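Local coordinates for superoxide dismutase (Clostridium difficile, PDB 3TJT), which probably protects the cell by converting superoxide radicals into hydrogen peroxide and molecular oxygen at a bound iron or manganese ion, at residues Tyr13-Leu18 against Thr26-His31; Gly81-Lys86 against Gln152-Ser157; Ser131-Leu136 against Met147-Gln152. All blocks are in the same frame, centred on the assembly; numbering follows the deposited sequence.

Contact 1. Residues Tyr13-Leu18 against Thr26-His31. With FE (Fe (III) ion), chain B.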
# COMPACT_ATOMS: atom_id res chain seq x y z
N TYR A 13 19.49 -7.39 -16.02
CA TYR A 13 20.67 -6.52 -15.99
C TYR A 13 21.24 -6.62 -14.58
O TYR A 13 20.63 -7.24 -13.71
CB TYR A 13 20.29 -5.07 -16.33
CG TYR A 13 18.89 -4.73 -15.87
CD1 TYR A 13 18.64 -4.41 -14.54
CD2 TYR A 13 17.82 -4.76 -16.76
CE1 TYR A 13 17.35 -4.12 -14.10
CE2 TYR A 13 16.52 -4.49 -16.33
CZ TYR A 13 16.29 -4.16 -15.00
OH TYR A 13 15.01 -3.89 -14.55
N ALA A 14 22.39 -6.01 -14.35
CA ALA A 14 23.00 -6.05 -13.03
C ALA A 14 22.11 -5.33 -12.01
O ALA A 14 21.36 -4.42 -12.37
CB ALA A 14 24.38 -5.40 -13.07
N TYR A 15 22.21 -5.72 -10.74
CA TYR A 15 21.35 -5.12 -9.72
C TYR A 15 21.63 -3.63 -9.49
O TYR A 15 20.76 -2.91 -9.02
CB TYR A 15 21.42 -5.90 -8.40
CG TYR A 15 20.70 -7.23 -8.43
CD1 TYR A 15 19.43 -7.37 -7.88
CD2 TYR A 15 21.28 -8.35 -9.01
CE1 TYR A 15 18.77 -8.58 -7.89
CE2 TYR A 15 20.62 -9.57 -9.04
CZ TYR A 15 19.36 -9.68 -8.48
OH TYR A 15 18.70 -10.89 -8.50
N ASP A 16 22.83 -3.18 -9.84
CA ASP A 16 23.16 -1.76 -9.73
C ASP A 16 23.06 -1.01 -11.07
O ASP A 16 23.47 0.14 -11.18
CB ASP A 16 24.56 -1.57 -9.11
CG ASP A 16 25.69 -2.10 -9.99
OD1 ASP A 16 25.40 -2.70 -11.05
OD2 ASP A 16 26.87 -1.91 -9.64
N ALA A 17 22.49 -1.66 -12.08
CA ALA A 17 22.48 -1.11 -13.43
C ALA A 17 21.60 0.13 -13.57
O ALA A 17 21.79 0.95 -14.47
CB ALA A 17 22.07 -2.18 -14.45
N LEU A 18 20.63 0.28 -12.66
CA LEU A 18 19.69 1.39 -12.74
C LEU A 18 20.04 2.56 -11.81
O LEU A 18 19.29 3.52 -11.70
CB LEU A 18 18.27 0.88 -12.45
CG LEU A 18 17.83 -0.30 -13.31
CD1 LEU A 18 16.35 -0.65 -13.02
CD2 LEU A 18 18.02 0.01 -14.81
N THR A 26 17.47 -1.74 -3.23
CA THR A 26 16.06 -1.90 -3.58
C THR A 26 15.85 -2.91 -4.71
O THR A 26 14.93 -3.73 -4.66
CB THR A 26 15.44 -0.54 -3.94
OG1 THR A 26 15.37 0.26 -2.76
CG2 THR A 26 14.04 -0.71 -4.53
N MET A 27 16.72 -2.89 -5.72
CA MET A 27 16.60 -3.90 -6.77
C MET A 27 16.73 -5.31 -6.21
O MET A 27 15.98 -6.21 -6.59
CB MET A 27 17.64 -3.67 -7.89
CG MET A 27 17.48 -2.34 -8.63
SD MET A 27 15.87 -2.11 -9.47
CE MET A 27 15.79 -3.58 -10.48
N LYS A 28 17.66 -5.51 -5.28
CA LYS A 28 17.84 -6.81 -4.63
C LYS A 28 16.59 -7.23 -3.85
O LYS A 28 16.11 -8.35 -4.01
CB LYS A 28 19.06 -6.79 -3.70
CG LYS A 28 20.39 -6.74 -4.42
CD LYS A 28 21.06 -8.12 -4.46
CE LYS A 28 22.39 -8.07 -5.22
NZ LYS A 28 22.95 -9.43 -5.49
N LEU A 29 16.07 -6.34 -3.02
CA LEU A 29 14.89 -6.67 -2.23
C LEU A 29 13.69 -6.88 -3.13
O LEU A 29 12.94 -7.84 -2.98
CB LEU A 29 14.58 -5.54 -1.24
CG LEU A 29 15.54 -5.41 -0.05
CD1 LEU A 29 15.41 -4.02 0.55
CD2 LEU A 29 15.28 -6.47 0.99
N HIS A 30 13.51 -5.96 -4.07
CA HIS A 30 12.32 -5.96 -4.91
C HIS A 30 12.26 -7.26 -5.73
O HIS A 30 11.21 -7.90 -5.82
CB HIS A 30 12.35 -4.74 -5.83
CG HIS A 30 11.00 -4.30 -6.32
ND1 HIS A 30 10.84 -3.24 -7.18
CD2 HIS A 30 9.76 -4.76 -6.04
CE1 HIS A 30 9.55 -3.07 -7.42
NE2 HIS A 30 8.88 -3.98 -6.75
N HIS A 31 13.39 -7.65 -6.31
CA HIS A 31 13.42 -8.86 -7.13
C HIS A 31 13.55 -10.14 -6.30
O HIS A 31 12.78 -11.09 -6.48
CB HIS A 31 14.57 -8.78 -8.15
CG HIS A 31 14.68 -9.98 -9.04
ND1 HIS A 31 15.27 -11.16 -8.63
CD2 HIS A 31 14.28 -10.18 -10.31
CE1 HIS A 31 15.22 -12.04 -9.61
NE2 HIS A 31 14.63 -11.47 -10.65
FE FE B . 6.79 -4.09 -6.23
O HOH W 1 4.56 -3.97 -6.09

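Contact 2. Residues Gly81-Lys86 against Gln152-Ser157. With FE (Fe (III) ion), chain B.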
# COMPACT_ATOMS: atom_id res chain seq x y z
N GLY A 81 1.06 -10.25 -8.68
CA GLY A 81 2.39 -9.84 -8.25
C GLY A 81 3.46 -10.39 -9.17
O GLY A 81 4.39 -9.68 -9.57
N ALA A 82 3.34 -11.66 -9.52
CA ALA A 82 4.32 -12.32 -10.38
C ALA A 82 4.34 -11.70 -11.77
O ALA A 82 5.41 -11.39 -12.31
CB ALA A 82 4.06 -13.81 -10.46
N TYR A 83 3.16 -11.52 -12.35
CA TYR A 83 3.07 -10.94 -13.69
C TYR A 83 3.60 -9.51 -13.69
O TYR A 83 4.41 -9.13 -14.55
CB TYR A 83 1.63 -10.96 -14.20
CG TYR A 83 1.53 -10.44 -15.61
CD1 TYR A 83 1.74 -11.29 -16.69
CD2 TYR A 83 1.27 -9.10 -15.87
CE1 TYR A 83 1.67 -10.82 -17.99
CE2 TYR A 83 1.20 -8.62 -17.16
CZ TYR A 83 1.40 -9.49 -18.22
OH TYR A 83 1.34 -9.02 -19.51
N ASN A 84 3.14 -8.70 -12.74
CA ASN A 84 3.47 -7.29 -12.72
C ASN A 84 4.97 -7.05 -12.55
O ASN A 84 5.55 -6.16 -13.17
CB ASN A 84 2.69 -6.54 -11.63
CG ASN A 84 1.20 -6.45 -11.92
OD1 ASN A 84 0.74 -6.65 -13.05
ND2 ASN A 84 0.42 -6.12 -10.88
N HIS A 85 5.61 -7.84 -11.70
CA HIS A 85 7.03 -7.63 -11.44
C HIS A 85 7.89 -8.10 -12.61
O HIS A 85 8.85 -7.44 -12.97
CB HIS A 85 7.46 -8.26 -10.12
CG HIS A 85 6.99 -7.47 -8.94
ND1 HIS A 85 5.72 -7.60 -8.42
CD2 HIS A 85 7.58 -6.47 -8.25
CE1 HIS A 85 5.56 -6.74 -7.42
NE2 HIS A 85 6.68 -6.04 -7.30
N LYS A 86 7.54 -9.24 -13.20
CA LYS A 86 8.26 -9.68 -14.39
C LYS A 86 8.19 -8.57 -15.44
O LYS A 86 9.21 -8.19 -16.03
CB LYS A 86 7.69 -10.98 -14.96
CG LYS A 86 8.50 -11.50 -16.15
CD LYS A 86 7.76 -12.55 -16.97
CE LYS A 86 7.37 -13.74 -16.14
NZ LYS A 86 6.70 -14.80 -16.95
N GLN A 152 -2.00 -5.57 -6.45
CA GLN A 152 -1.39 -6.23 -7.63
C GLN A 152 -2.40 -6.52 -8.72
O GLN A 152 -2.20 -7.42 -9.54
CB GLN A 152 -0.64 -7.51 -7.26
CG GLN A 152 0.50 -7.32 -6.24
CD GLN A 152 1.64 -6.44 -6.75
OE1 GLN A 152 1.75 -6.17 -7.97
NE2 GLN A 152 2.49 -6.00 -5.84
N ASP A 153 -3.50 -5.78 -8.74
CA ASP A 153 -4.45 -5.92 -9.84
C ASP A 153 -3.79 -5.50 -11.16
O ASP A 153 -2.86 -4.69 -11.17
CB ASP A 153 -5.72 -5.13 -9.55
CG ASP A 153 -6.50 -5.71 -8.36
OD1 ASP A 153 -6.19 -6.83 -7.93
OD2 ASP A 153 -7.44 -5.04 -7.87
N SER A 154 -4.25 -6.07 -12.27
CA SER A 154 -3.59 -5.84 -13.55
C SER A 154 -4.58 -5.44 -14.62
O SER A 154 -5.70 -5.94 -14.64
CB SER A 154 -2.92 -7.14 -14.00
OG SER A 154 -2.53 -7.06 -15.37
N PRO A 155 -4.16 -4.54 -15.54
CA PRO A 155 -5.00 -4.16 -16.68
C PRO A 155 -5.39 -5.37 -17.54
O PRO A 155 -6.41 -5.33 -18.22
CB PRO A 155 -4.10 -3.24 -17.51
CG PRO A 155 -3.02 -2.80 -16.59
CD PRO A 155 -2.86 -3.84 -15.53
N VAL A 156 -4.56 -6.41 -17.52
CA VAL A 156 -4.80 -7.63 -18.29
C VAL A 156 -6.17 -8.21 -17.96
O VAL A 156 -6.86 -8.77 -18.83
CB VAL A 156 -3.69 -8.66 -18.03
CG1 VAL A 156 -4.08 -10.04 -18.55
CG2 VAL A 156 -2.37 -8.18 -18.65
N SER A 157 -6.58 -8.05 -16.70
CA SER A 157 -7.86 -8.57 -16.23
C SER A 157 -9.04 -7.78 -16.79
O SER A 157 -10.19 -8.21 -16.68
CB SER A 157 -7.90 -8.57 -14.70
OG SER A 157 -6.89 -9.43 -14.18
FE FE B . 6.79 -4.09 -6.23
O HOH W 2 0.00 -6.01 -15.46
O HOH W 1 4.56 -3.97 -6.09

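Contact 3. Residues Ser131-Leu136 against Met147-Gln152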
# COMPACT_ATOMS: atom_id res chain seq x y z
N SER A 131 -1.24 1.32 -2.09
CA SER A 131 -0.34 0.54 -2.95
C SER A 131 -0.94 0.38 -4.33
O SER A 131 -2.16 0.20 -4.47
CB SER A 131 -0.11 -0.86 -2.36
OG SER A 131 0.47 -0.79 -1.04
N GLY A 132 -0.11 0.42 -5.37
CA GLY A 132 -0.63 0.14 -6.70
C GLY A 132 0.34 0.48 -7.81
O GLY A 132 1.54 0.59 -7.58
N TRP A 133 -0.20 0.65 -9.02
CA TRP A 133 0.58 0.76 -10.25
C TRP A 133 -0.04 1.82 -11.15
O TRP A 133 -1.26 2.01 -11.15
CB TRP A 133 0.55 -0.57 -11.01
CG TRP A 133 1.26 -1.68 -10.33
CD1 TRP A 133 0.81 -2.42 -9.27
CD2 TRP A 133 2.55 -2.20 -10.66
NE1 TRP A 133 1.74 -3.35 -8.91
CE2 TRP A 133 2.82 -3.24 -9.75
CE3 TRP A 133 3.50 -1.90 -11.64
CZ2 TRP A 133 4.01 -3.98 -9.78
CZ3 TRP A 133 4.68 -2.63 -11.68
CH2 TRP A 133 4.92 -3.66 -10.75
N ALA A 134 0.79 2.50 -11.94
CA ALA A 134 0.29 3.35 -13.02
C ALA A 134 0.68 2.71 -14.34
O ALA A 134 1.79 2.21 -14.47
CB ALA A 134 0.85 4.76 -12.93
N TRP A 135 -0.23 2.73 -15.31
CA TRP A 135 -0.02 2.00 -16.57
C TRP A 135 -0.29 2.86 -17.80
O TRP A 135 -1.22 3.68 -17.80
CB TRP A 135 -0.96 0.79 -16.65
CG TRP A 135 -0.92 -0.18 -15.49
CD1 TRP A 135 -1.75 -0.19 -14.40
CD2 TRP A 135 -0.01 -1.26 -15.32
NE1 TRP A 135 -1.42 -1.23 -13.57
CE2 TRP A 135 -0.35 -1.90 -14.10
CE3 TRP A 135 1.06 -1.76 -16.08
CZ2 TRP A 135 0.35 -3.00 -13.62
CZ3 TRP A 135 1.75 -2.86 -15.60
CH2 TRP A 135 1.39 -3.47 -14.38
N LEU A 136 0.51 2.66 -18.85
CA LEU A 136 0.10 3.04 -20.20
C LEU A 136 -0.43 1.76 -20.81
O LEU A 136 0.27 0.75 -20.87
CB LEU A 136 1.29 3.57 -21.01
CG LEU A 136 1.04 3.80 -22.50
CD1 LEU A 136 0.04 4.94 -22.70
CD2 LEU A 136 2.35 4.10 -23.23
N MET A 147 -4.07 4.43 -17.02
CA MET A 147 -4.96 4.00 -15.94
C MET A 147 -4.11 3.52 -14.77
O MET A 147 -2.92 3.24 -14.92
CB MET A 147 -5.85 2.84 -16.39
CG MET A 147 -5.07 1.52 -16.51
SD MET A 147 -6.10 0.09 -16.82
CE MET A 147 -6.96 -0.07 -15.25
N THR A 148 -4.74 3.40 -13.60
CA THR A 148 -4.04 2.83 -12.46
C THR A 148 -4.76 1.58 -11.95
O THR A 148 -5.94 1.36 -12.24
CB THR A 148 -3.91 3.85 -11.31
OG1 THR A 148 -5.21 4.17 -10.80
CG2 THR A 148 -3.23 5.11 -11.80
N THR A 149 -4.04 0.74 -11.23
CA THR A 149 -4.63 -0.40 -10.54
C THR A 149 -4.17 -0.42 -9.09
O THR A 149 -3.05 0.01 -8.78
CB THR A 149 -4.25 -1.76 -11.18
OG1 THR A 149 -2.82 -1.90 -11.19
CG2 THR A 149 -4.81 -1.88 -12.62
N PRO A 150 -5.03 -0.92 -8.19
CA PRO A 150 -4.61 -1.04 -6.78
C PRO A 150 -3.89 -2.35 -6.51
O PRO A 150 -4.14 -3.35 -7.18
CB PRO A 150 -5.95 -1.06 -6.04
CG PRO A 150 -6.89 -1.75 -7.02
CD PRO A 150 -6.44 -1.29 -8.39
N ASN A 151 -3.01 -2.34 -5.51
CA ASN A 151 -2.38 -3.57 -5.05
C ASN A 151 -1.67 -4.30 -6.19
O ASN A 151 -0.82 -3.70 -6.82
CB ASN A 151 -3.39 -4.42 -4.28
CG ASN A 151 -4.01 -3.65 -3.13
OD1 ASN A 151 -3.31 -2.89 -2.46
ND2 ASN A 151 -5.32 -3.79 -2.93
N GLN A 152 -2.00 -5.57 -6.45
CA GLN A 152 -1.39 -6.23 -7.63
C GLN A 152 -2.40 -6.52 -8.72
O GLN A 152 -2.20 -7.42 -9.54
CB GLN A 152 -0.64 -7.51 -7.26
CG GLN A 152 0.50 -7.32 -6.24
CD GLN A 152 1.64 -6.44 -6.75
OE1 GLN A 152 1.75 -6.17 -7.97
NE2 GLN A 152 2.49 -6.00 -5.84
O HOH W 3 -3.17 -0.56 -0.80

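Contact 1. Residues Tyr13-Leu18 against Thr26-His31
Tyr15 and Met27 mark the closest backbone approach, their CA atoms 5.7 Å apart, where the type I turn from Ala14 to Ala17 sits against the early turns of helix 24-46. On the loop side Tyr15 carries most of the contact. Its CG is anti to its own carbonyl carbon (chi1 -74°), which carries the ring over to the helix with its CD1-CE1 edge against the backbone of Met27 and Lys28. Lys28, bent at chi2 (-102°), then runs across one face of that ring. Its CE makes a CH-pi contact, 4.0 Å from the centroid of the Tyr15 ring, and NZ continues over the same face as a cation-pi partner at 4.3 Å from that centroid. At the far end, the Tyr15 ring turns its edge toward the face of His31 in an offset edge-to-face pair, planes at 90°. The Tyr15 hydroxyl is hydrogen-bonded to OD1 of Asp32, the residue after His31, and His31 NE2 to Lys9 O.

This is the N-terminal alpha-hairpin domain of the iron/manganese superoxide dismutases, and the helix being covered is the one that supplies the first metal ligand: His30 NE2 binds the iron(III) ion at 2.2 Å. One turn earlier, on the side of the helix turned to the loop, Met27 packs against the inner side of the turn. Its CG lies 3.4 Å from Tyr15 O, and bends at chi2 and chi3 curl the thioether toward Leu18, whose CD1 is 3.9 Å from Met27 SD. The terminal CE ends in the plane of the Tyr13 ring, at its edge, 4.0 Å from Tyr13 CE1. Leu18 CD2 lies over one face of the same ring, and Tyr13 OH hydrogen-bonds to Phe89 O, on the helix that carries the second histidine ligand.

Contact 2. Residues Gly81-Lys86 against Gln152-Ser157
Asn84 and Gln152 both place CG beside the backbone N, anti to the carbonyl carbon (chi1 -69° for Asn84), and a further bend in Gln152 at chi2 (-64°) folds its amide back toward the helix. The two amides then meet through Asn84 ND2, which donates to Gln152 OE1 at 3.2 Å. That bond is nearly straight, 165° at the hydrogen, and lies in the carbonyl plane of Gln152. A weak second bond runs from Asn84 ND2 to the backbone Gln152 O. The Gln152 chain rests on Gly81, with CB 3.5 Å from Gly81 N. Its NE2 donates to water 1, the solvent on the iron, at 2.9 Å, and is also hydrogen-bonded to Tyr38 OH. A second-shell glutamine from this part of the C-terminal domain is the arrangement known from manganese-type enzymes.

Gln152 NE2 also comes to the edge of the His85 ring, 3.5 Å from CE1. The rotation of the His85 ring is fixed at both nitrogens: NE2 binds the iron(III) ion at 2.2 Å, and ND1 donates to Gly81 O at 2.7 Å, within the ring plane; the same oxygen takes His85 N from its opposite face. Water 2 joins Asn84 OD1, to which it donates at 2.6 Å, to Ser154 OG, which accepts from Val156 N in an ST turn. Beyond it, Val156 CG2 packs 3.9 Å from Tyr83 CE2.

Helix 72-90 thus meets the connection between strands 144-150 and 161-167, with helix 57-62 beside Tyr83 and Val156 and strand 132-138 touching Asn84 and Pro155.

Contact 3. Residues Ser131-Leu136 against Met147-Gln152
The indole of Trp135 meets Thr149 edge-on, NE1 pointing straight at OG1: the bond is 2.8 Å long, 177° at the hydrogen, and lies in the ring plane. Thr149 OG1 is hydrogen-bonded as well to Asp153 O, beyond the strand end, so the hydroxyl ties indole and following loop together. The setting is a beta hairpin, strands 132-138 and 144-150 running antiparallel (163° between directions) in the three-stranded sheet of the C-terminal domain. Strand 132-138 is the middle one, its other edge bonded to strand 161-167. Trp133 with Thr149 and Trp135 with Met147 form hydrogen-bonded pairs, each closed by bonds in both directions.

All four of those side chains share one face of the sheet, where the two indoles meet helix 72-90 at Asn84. Trp135 CH2 sits 3.6 Å above the plane of the Trp133 ring, toward its rim, and Trp135 CB lies 4.2 Å from Met147 CG. Trp133 sends NE1 past the strand end to Gln152 OE1, 3.0 Å away. The donor stands 47° out of the carbonyl plane, so it misses the lone-pair direction. Ala134 and Thr148 occupy the reverse face, against helix 114-127.

Near the start of the first strand the two strands draw close: Gly132 CA is 3.2 Å from Thr149 O, an approach that the absence of a beta carbon on Gly132 allows. Asn151 N then donates to Ser131 O, while Ser131 OG is hydrogen-bonded to Ser131 OG of the second subunit. Water 3 closes this end, accepting from Ser131 N at 3.0 Å and donating to Asn151 OD1 at 2.9 Å.

Contacts 1 and 2 converge on the iron(III) ion from two helices: His30 NE2 and His85 NE2 are 3.1 Å apart, and Asp167, His171 and water 1 complete the coordination. Contact 3 adds residues of the next shell: Gln152, shared with contact 2, and Trp133, whose side chain comes within about 5 Å of the iron. The two contacts also pack directly, Asn84 CB lying 3.4 Å from Trp133 CZ2 and Pro155 CD 3.5 Å from Trp135 CE2. Contacts 1 and 3 stay apart, about 6 Å between nearest atoms. Along the chain, contact 1 closes before contact 2 opens, and contact 3 is nested within the loop closed by contact 2, which joins the alpha-hairpin and C-terminal domains.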